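Local atomic coordinates of polyketide biosynthesis cytochrome P450 PksS (PDB entry 4YZR), a protein that oxidises dihydrobacillaene as a heme-dependent cytochrome P450 monooxygenase in the biosynthesis of the polyketide antibiotic bacillaene. Residues N137-M142 with L399-S404; D131-E136 with K371-I376. All coordinates share one frame; numbering follows the deposited sequence.

Contact 1 of 2, residues N137-M142 with L399-S404; sequences NKADIM and LPVSLS
Asp140 OD1 is gripped by two backbone N-H groups that reach it from opposite faces of the carboxylate plane: Leu399 N, just before strand 400-402, 2.8 Å from OD1, and Met142 N from the residue's own helix start. The second is an N-cap bond; CG stands anti to the backbone N (chi1 169°), beside the carbonyl carbon, and OD1 comes nearer to residues 399-404 than the direction of CB would suggest. One residue on, Ile141 N donates to Leu399 O. The strands 138-140 and 400-402 run antiparallel, with Ala139 and Val401 as the hydrogen-bonded pair; Val401 N lies 2.9 Å from Ala139 O, almost on the carbonyl axis. Beyond it Asn137 O takes Leu403 N at 2.8 Å, from above the carbonyl plane, a weak bond from Ser404 N, and a proton from a water that also bonds Ser402 OG. On the sheet face of Ala139 and Val401, Ala139 CB meets Leu403 CD1 at 4.0 Å, while Ile141 crosses Val401 at about a right angle, Ile141 CG1 lying 3.7 Å from both Val401 CG1 and Val401 CG2. Ile141 and Leu399 lie side by side, CB against CD2 at 3.9 Å. Leu399 and Val401 also touch helix 228-259, which covers this apolar side, and strand 377-378 bonds the other edge of 400-402. Lys138, on the other face, bends back to bond Asn137 OD1 through NZ. One carboxylate oxygen thus joins the end of the sheet to the start of helix 141-146, whose amide dipoles would probably help to stabilise its negative charge.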
ATOM      1  N   ASN A 137      13.345 -26.142   7.502  1.00 12.81           N
ATOM      2  CA  ASN A 137      12.575 -26.601   6.387  1.00 13.20           C
ATOM      3  C   ASN A 137      11.135 -26.082   6.334  1.00 13.68           C
ATOM      4  O   ASN A 137      10.342 -26.572   5.545  1.00 15.14           O
ATOM      5  CB  ASN A 137      12.548 -28.142   6.359  1.00 13.76           C
ATOM      6  CG  ASN A 137      11.812 -28.731   7.507  1.00 12.92           C
ATOM      7  OD1 ASN A 137      11.231 -28.156   8.366  1.00 13.83           O
ATOM      8  ND2 ASN A 137      11.891 -30.112   7.528  1.00 14.91           N
ATOM      9  N   LYS A 138      10.883 -25.091   7.193  1.00 14.38           N
ATOM     10  CA  LYS A 138       9.558 -24.447   7.261  1.00 15.96           C
ATOM     11  C   LYS A 138       9.805 -23.024   7.674  1.00 13.78           C
ATOM     12  O   LYS A 138      10.819 -22.698   8.288  1.00 14.54           O
ATOM     13  CB  LYS A 138       8.623 -25.117   8.304  1.00 19.29           C
ATOM     14  CG  LYS A 138       8.174 -26.511   8.095  1.00 26.56           C
ATOM     15  CD  LYS A 138       7.319 -27.029   9.254  1.00 31.44           C
ATOM     16  CE  LYS A 138       8.092 -27.540  10.400  1.00 29.94           C
ATOM     17  NZ  LYS A 138       8.887 -28.736   9.896  1.00 28.27           N
ATOM     18  N   ALA A 139       8.813 -22.157   7.387  1.00 13.81           N
ATOM     19  CA  ALA A 139       8.904 -20.718   7.791  1.00 12.35           C
ATOM     20  C   ALA A 139       7.488 -20.152   7.814  1.00 11.66           C
ATOM     21  O   ALA A 139       6.579 -20.618   7.188  1.00 13.25           O
ATOM     22  CB  ALA A 139       9.736 -19.934   6.783  1.00 13.12           C
ATOM     23  N   ASP A 140       7.374 -19.085   8.585  1.00 12.11           N
ATOM     24  CA  ASP A 140       6.286 -18.098   8.422  1.00 11.46           C
ATOM     25  C   ASP A 140       6.799 -17.017   7.505  1.00 11.25           C
ATOM     26  O   ASP A 140       7.698 -16.251   7.910  1.00 12.72           O
ATOM     27  CB  ASP A 140       5.876 -17.570   9.781  1.00 12.37           C
ATOM     28  CG  ASP A 140       4.941 -16.345   9.678  1.00 15.14           C
ATOM     29  OD1 ASP A 140       4.414 -16.053   8.587  1.00 12.53           O
ATOM     30  OD2 ASP A 140       4.715 -15.692  10.725  1.00 22.54           O
ATOM     31  N   ILE A 141       6.292 -17.022   6.289  1.00 10.77           N
ATOM     32  CA  ILE A 141       6.765 -16.009   5.304  1.00 11.29           C
ATOM     33  C   ILE A 141       6.552 -14.597   5.781  1.00 11.94           C
ATOM     34  O   ILE A 141       7.391 -13.747   5.464  1.00 11.65           O
ATOM     35  CB  ILE A 141       6.038 -16.211   3.970  1.00 11.80           C
ATOM     36  CG1 ILE A 141       6.586 -17.487   3.286  1.00 13.90           C
ATOM     37  CG2 ILE A 141       6.216 -15.011   3.011  1.00 13.57           C
ATOM     38  CD1 ILE A 141       7.996 -17.397   2.758  1.00 15.45           C
ATOM     39  N   MET A 142       5.550 -14.317   6.574  1.00 10.18           N
ATOM     40  CA  MET A 142       5.433 -12.928   7.022  1.00 10.82           C
ATOM     41  C   MET A 142       6.560 -12.543   7.915  1.00 13.74           C
ATOM     42  O   MET A 142       7.261 -11.560   7.654  1.00 14.13           O
ATOM     43  CB  MET A 142       4.084 -12.753   7.653  1.00 10.80           C
ATOM     44  CG  MET A 142       2.923 -13.107   6.721  1.00  9.88           C
ATOM     45  SD  MET A 142       2.946 -12.301   5.120  1.00 11.65           S
ATOM     46  CE  MET A 142       2.824 -10.575   5.553  1.00 13.05           C
ATOM     47  N   LEU A 399       1.885 -16.643   7.428  1.00 11.36           N
ATOM     48  CA  LEU A 399       1.869 -17.409   6.197  1.00 12.80           C
ATOM     49  C   LEU A 399       2.815 -18.626   6.322  1.00 12.87           C
ATOM     50  O   LEU A 399       3.950 -18.569   5.868  1.00 12.48           O
ATOM     51  CB  LEU A 399       2.211 -16.604   4.955  1.00 14.58           C
ATOM     52  CG  LEU A 399       2.152 -17.308   3.602  1.00 15.57           C
ATOM     53  CD1 LEU A 399       0.871 -17.971   3.383  1.00 17.44           C
ATOM     54  CD2 LEU A 399       2.404 -16.339   2.433  1.00 16.02           C
ATOM     55  N   PRO A 400       2.281 -19.702   6.998  1.00 12.90           N
ATOM     56  CA  PRO A 400       3.134 -20.886   7.140  1.00 13.45           C
ATOM     57  C   PRO A 400       3.398 -21.604   5.873  1.00 12.36           C
ATOM     58  O   PRO A 400       2.450 -21.895   5.163  1.00 13.21           O
ATOM     59  CB  PRO A 400       2.332 -21.723   8.154  1.00 16.14           C
ATOM     60  CG  PRO A 400       1.225 -20.920   8.712  1.00 17.33           C
ATOM     61  CD  PRO A 400       1.002 -19.831   7.685  1.00 14.56           C
ATOM     62  N   VAL A 401       4.645 -21.964   5.553  1.00 12.17           N
ATOM     63  CA  VAL A 401       5.022 -22.686   4.414  1.00 12.64           C
ATOM     64  C   VAL A 401       6.024 -23.793   4.816  1.00 14.34           C
ATOM     65  O   VAL A 401       6.675 -23.725   5.821  1.00 14.16           O
ATOM     66  CB  VAL A 401       5.709 -21.789   3.309  1.00 12.71           C
ATOM     67  CG1 VAL A 401       4.727 -20.686   2.864  1.00 13.37           C
ATOM     68  CG2 VAL A 401       6.953 -21.150   3.747  1.00 13.06           C
ATOM     69  N   SER A 402       6.046 -24.787   3.907  1.00 13.90           N
ATOM     70  CA  SER A 402       7.141 -25.801   3.920  1.00 15.09           C
ATOM     71  C   SER A 402       8.119 -25.346   2.906  1.00 16.12           C
ATOM     72  O   SER A 402       7.750 -24.962   1.784  1.00 16.02           O
ATOM     73  CB  SER A 402       6.509 -27.128   3.553  1.00 17.25           C
ATOM     74  OG  SER A 402       7.566 -28.042   3.328  1.00 24.27           O
ATOM     75  N   LEU A 403       9.391 -25.317   3.240  1.00 15.88           N
ATOM     76  CA  LEU A 403      10.443 -24.902   2.342  1.00 16.65           C
ATOM     77  C   LEU A 403      11.117 -26.041   1.613  1.00 20.00           C
ATOM     78  O   LEU A 403      11.623 -25.816   0.532  1.00 25.48           O
ATOM     79  CB  LEU A 403      11.500 -24.091   3.087  1.00 18.09           C
ATOM     80  CG  LEU A 403      11.083 -22.815   3.789  1.00 17.34           C
ATOM     81  CD1 LEU A 403      12.163 -22.231   4.639  1.00 16.60           C
ATOM     82  CD2 LEU A 403      10.561 -21.731   2.814  1.00 16.84           C
ATOM     83  N   SER A 404      11.299 -27.165   2.293  1.00 21.16           N
ATOM     84  CA  SER A 404      12.083 -28.364   1.856  1.00 24.93           C
ATOM     85  C   SER A 404      11.658 -29.533   2.727  1.00 21.92           C
ATOM     86  O   SER A 404      10.901 -29.410   3.622  1.00 20.86           O
ATOM     87  CB  SER A 404      13.578 -28.034   1.996  1.00 27.62           C
ATOM     88  OG  SER A 404      13.987 -27.973   3.358  1.00 25.34           O
TER
HETATM   89  O   HOH W   1       8.705 -28.728   5.869  1.00 33.17           O

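Contact 2 of 2, residues D131-E136 with K371-I376; sequences DEMEKE and KRFPDI
Arg372 grips Asp131 end-on with two nitrogens, both on the same oxygen: NH1 is 2.8 Å from Asp131 OD1, which it meets on the anti lone pair, and NH2 approaches from above the carboxylate plane. NH1 also bonds Glu134 OE1, at 2.9 Å, with the carboxylate turned 35° from the guanidinium plane. Both acidic oxygens sit at the guanidinium edge, slightly tilted from its plane. The arginine chain bends at chi2 (77°) and again at chi3, while Glu134 extends beyond CG to meet it at about a right angle. Beneath the charges, Arg372 CG rests 3.7 Å above the centre of one face of the Phe373 ring. The same ring brings CZ to 3.7 Å from Glu134 N, which lies at its edge, and to 4.0 Å from Met133 CB. A further salt bridge from Arg372 NH2 to Glu127, one turn before Asp131 on the same helix, completes a network of three acids round one arginine. The contact therefore joins the C-terminal end of helix 119-133 to the end of helix 355-372; Leu130 touches both Arg372 and Phe373, while Met133 reaches Leu369 of the latter helix and packs on Ile141, Ser144 and Phe145 of helix 141-146.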
ATOM      1  N   ASP A 131      18.967 -16.606   3.625  1.00 14.76           N
ATOM      2  CA  ASP A 131      20.015 -17.446   4.337  1.00 16.28           C
ATOM      3  C   ASP A 131      19.499 -17.827   5.633  1.00 15.47           C
ATOM      4  O   ASP A 131      19.752 -18.974   6.097  1.00 18.00           O
ATOM      5  CB  ASP A 131      21.299 -16.629   4.463  1.00 16.74           C
ATOM      6  CG  ASP A 131      22.020 -16.416   3.161  1.00 18.87           C
ATOM      7  OD1 ASP A 131      21.740 -17.010   2.094  1.00 19.08           O
ATOM      8  OD2 ASP A 131      22.971 -15.533   3.185  1.00 23.23           O
ATOM      9  N   GLU A 132      18.839 -17.027   6.401  1.00 13.31           N
ATOM     10  CA  GLU A 132      18.294 -17.388   7.673  1.00 14.69           C
ATOM     11  C   GLU A 132      17.216 -18.373   7.525  1.00 15.72           C
ATOM     12  O   GLU A 132      17.138 -19.348   8.272  1.00 16.49           O
ATOM     13  CB  GLU A 132      17.823 -16.178   8.496  1.00 15.77           C
ATOM     14  CG  GLU A 132      18.926 -15.230   8.817  1.00 20.42           C
ATOM     15  CD  GLU A 132      20.090 -15.902   9.619  1.00 28.88           C
ATOM     16  OE1 GLU A 132      19.767 -16.661  10.566  1.00 27.54           O
ATOM     17  OE2 GLU A 132      21.286 -15.690   9.251  1.00 33.71           O
ATOM     18  N   MET A 133      16.353 -18.243   6.559  1.00 14.07           N
ATOM     19  CA  MET A 133      15.266 -19.177   6.373  1.00 15.05           C
ATOM     20  C   MET A 133      15.779 -20.549   5.974  1.00 15.44           C
ATOM     21  O   MET A 133      15.149 -21.580   6.390  1.00 15.13           O
ATOM     22  CB  MET A 133      14.355 -18.683   5.212  1.00 14.12           C
ATOM     23  CG  MET A 133      13.520 -17.499   5.632  1.00 13.33           C
ATOM     24  SD  MET A 133      12.804 -16.630   4.203  1.00 15.49           S
ATOM     25  CE  MET A 133      11.735 -17.741   3.617  1.00 17.82           C
ATOM     26  N   GLU A 134      16.863 -20.621   5.264  1.00 15.12           N
ATOM     27  CA  GLU A 134      17.408 -21.914   4.797  1.00 17.13           C
ATOM     28  C   GLU A 134      17.941 -22.796   5.949  1.00 17.57           C
ATOM     29  O   GLU A 134      18.147 -24.026   5.727  1.00 19.93           O
ATOM     30  CB  GLU A 134      18.383 -21.702   3.629  1.00 18.83           C
ATOM     31  CG  GLU A 134      18.838 -22.962   2.908  1.00 24.07           C
ATOM     32  CD  GLU A 134      19.498 -22.603   1.597  1.00 30.41           C
ATOM     33  OE1 GLU A 134      20.148 -21.507   1.575  1.00 24.37           O
ATOM     34  OE2 GLU A 134      19.346 -23.402   0.614  1.00 41.05           O
ATOM     35  N   LYS A 135      18.059 -22.271   7.130  1.00 17.39           N
ATOM     36  CA  LYS A 135      18.479 -23.058   8.321  1.00 19.42           C
ATOM     37  C   LYS A 135      17.388 -24.025   8.711  1.00 21.74           C
ATOM     38  O   LYS A 135      17.665 -25.004   9.412  1.00 21.98           O
ATOM     39  CB  LYS A 135      18.793 -22.159   9.449  1.00 18.54           C
ATOM     40  CG  LYS A 135      19.995 -21.282   9.168  1.00 22.98           C
ATOM     41  CD  LYS A 135      20.411 -20.421  10.351  1.00 26.36           C
ATOM     42  CE  LYS A 135      21.650 -19.588  10.076  1.00 28.72           C
ATOM     43  NZ  LYS A 135      21.861 -18.624  11.196  1.00 33.34           N
ATOM     44  N   GLU A 136      16.142 -23.853   8.272  1.00 15.34           N
ATOM     45  CA  GLU A 136      15.019 -24.715   8.619  1.00 16.18           C
ATOM     46  C   GLU A 136      14.263 -25.180   7.391  1.00 15.42           C
ATOM     47  O   GLU A 136      14.485 -24.673   6.284  1.00 15.95           O
ATOM     48  CB  GLU A 136      14.100 -24.077   9.605  1.00 19.15           C
ATOM     49  CG  GLU A 136      14.771 -23.517  10.829  1.00 24.01           C
ATOM     50  CD  GLU A 136      15.417 -24.587  11.716  1.00 32.84           C
ATOM     51  OE1 GLU A 136      15.225 -25.856  11.549  1.00 33.67           O
ATOM     52  OE2 GLU A 136      16.200 -24.134  12.601  1.00 34.23           O
ATOM     53  N   LYS A 371      13.802 -19.010  -6.361  1.00 14.57           N
ATOM     54  CA  LYS A 371      15.158 -19.527  -6.742  1.00 14.60           C
ATOM     55  C   LYS A 371      15.664 -20.281  -5.570  1.00 17.38           C
ATOM     56  O   LYS A 371      16.239 -21.430  -5.722  1.00 17.98           O
ATOM     57  CB  LYS A 371      16.101 -18.410  -7.104  1.00 16.14           C
ATOM     58  CG  LYS A 371      17.479 -18.901  -7.512  1.00 20.27           C
ATOM     59  CD  LYS A 371      18.374 -17.797  -8.025  1.00 25.40           C
ATOM     60  CE  LYS A 371      19.668 -18.454  -8.508  1.00 30.78           C
ATOM     61  NZ  LYS A 371      20.631 -17.386  -8.857  1.00 39.09           N
ATOM     62  N   ARG A 372      15.558 -19.759  -4.350  1.00 15.32           N
ATOM     63  CA  ARG A 372      16.151 -20.406  -3.200  1.00 16.23           C
ATOM     64  C   ARG A 372      15.348 -21.608  -2.830  1.00 16.24           C
ATOM     65  O   ARG A 372      15.978 -22.653  -2.387  1.00 17.72           O
ATOM     66  CB  ARG A 372      16.278 -19.484  -1.993  1.00 16.34           C
ATOM     67  CG  ARG A 372      17.105 -20.123  -0.922  1.00 17.75           C
ATOM     68  CD  ARG A 372      18.629 -20.057  -1.247  1.00 19.53           C
ATOM     69  NE  ARG A 372      19.143 -18.706  -1.282  1.00 19.74           N
ATOM     70  CZ  ARG A 372      19.724 -18.079  -0.264  1.00 17.17           C
ATOM     71  NH1 ARG A 372      19.846 -18.659   0.912  1.00 20.80           N
ATOM     72  NH2 ARG A 372      20.053 -16.797  -0.337  1.00 19.66           N
ATOM     73  N   PHE A 373      14.042 -21.577  -2.876  1.00 14.77           N
ATOM     74  CA  PHE A 373      13.193 -22.605  -2.389  1.00 15.81           C
ATOM     75  C   PHE A 373      12.267 -23.066  -3.468  1.00 16.91           C
ATOM     76  O   PHE A 373      11.091 -22.854  -3.369  1.00 16.60           O
ATOM     77  CB  PHE A 373      12.443 -22.161  -1.125  1.00 15.40           C
ATOM     78  CG  PHE A 373      13.320 -21.749  -0.026  1.00 14.93           C
ATOM     79  CD1 PHE A 373      14.103 -22.706   0.630  1.00 15.78           C
ATOM     80  CD2 PHE A 373      13.419 -20.399   0.398  1.00 14.86           C
ATOM     81  CE1 PHE A 373      14.942 -22.361   1.663  1.00 16.07           C
ATOM     82  CE2 PHE A 373      14.192 -20.057   1.425  1.00 15.12           C
ATOM     83  CZ  PHE A 373      15.021 -21.016   2.092  1.00 15.63           C
ATOM     84  N   PRO A 374      12.762 -23.820  -4.456  1.00 19.01           N
ATOM     85  CA  PRO A 374      11.908 -24.263  -5.569  1.00 20.21           C
ATOM     86  C   PRO A 374      10.788 -25.157  -5.135  1.00 20.15           C
ATOM     87  O   PRO A 374       9.770 -25.231  -5.835  1.00 23.66           O
ATOM     88  CB  PRO A 374      12.849 -25.061  -6.494  1.00 22.38           C
ATOM     89  CG  PRO A 374      13.976 -25.416  -5.679  1.00 21.63           C
ATOM     90  CD  PRO A 374      14.150 -24.309  -4.616  1.00 19.38           C
ATOM     91  N   ASP A 375      10.934 -25.820  -4.013  1.00 20.53           N
ATOM     92  CA  ASP A 375       9.910 -26.741  -3.492  1.00 20.42           C
ATOM     93  C   ASP A 375       8.922 -26.161  -2.483  1.00 17.90           C
ATOM     94  O   ASP A 375       8.137 -26.807  -1.827  1.00 19.27           O
ATOM     95  CB  ASP A 375      10.559 -28.020  -2.913  1.00 22.94           C
ATOM     96  CG  ASP A 375      11.349 -28.812  -3.951  1.00 29.37           C
ATOM     97  OD1 ASP A 375      10.968 -28.800  -5.115  1.00 32.86           O
ATOM     98  OD2 ASP A 375      12.361 -29.380  -3.569  1.00 41.21           O
ATOM     99  N   ILE A 376       9.011 -24.824  -2.366  1.00 16.87           N
ATOM    100  CA  ILE A 376       8.129 -24.168  -1.398  1.00 16.80           C
ATOM    101  C   ILE A 376       6.631 -24.507  -1.618  1.00 15.91           C
ATOM    102  O   ILE A 376       6.153 -24.589  -2.776  1.00 17.08           O
ATOM    103  CB  ILE A 376       8.341 -22.645  -1.429  1.00 15.87           C
ATOM    104  CG1 ILE A 376       7.570 -21.954  -0.338  1.00 15.00           C
ATOM    105  CG2 ILE A 376       8.002 -22.104  -2.811  1.00 16.56           C
ATOM    106  CD1 ILE A 376       7.917 -20.451  -0.192  1.00 16.76           C
TER

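Overall arrangement
The two contacts lie on the same side of the chain's centre, about 9 Å apart between their centres, and both are partly buried and away from the heme pocket. Helix 119-133 is followed, after a short turn, by strand 138-140, while helix 355-372 is followed by strand 377-378, so contact 2 joins the helix ends that precede the outer strands of the sheet in contact 1. Leu403 packs between the two contacts: its CB lies on Phe373 and its CD1 on the backbone oxygens of Met133 and Glu136. Their chemistry differs accordingly: contact 1 relies mainly on backbone bonds, with one carboxylate, over an apolar face, contact 2 on exposed acids round one arginine above a buried phenylalanine.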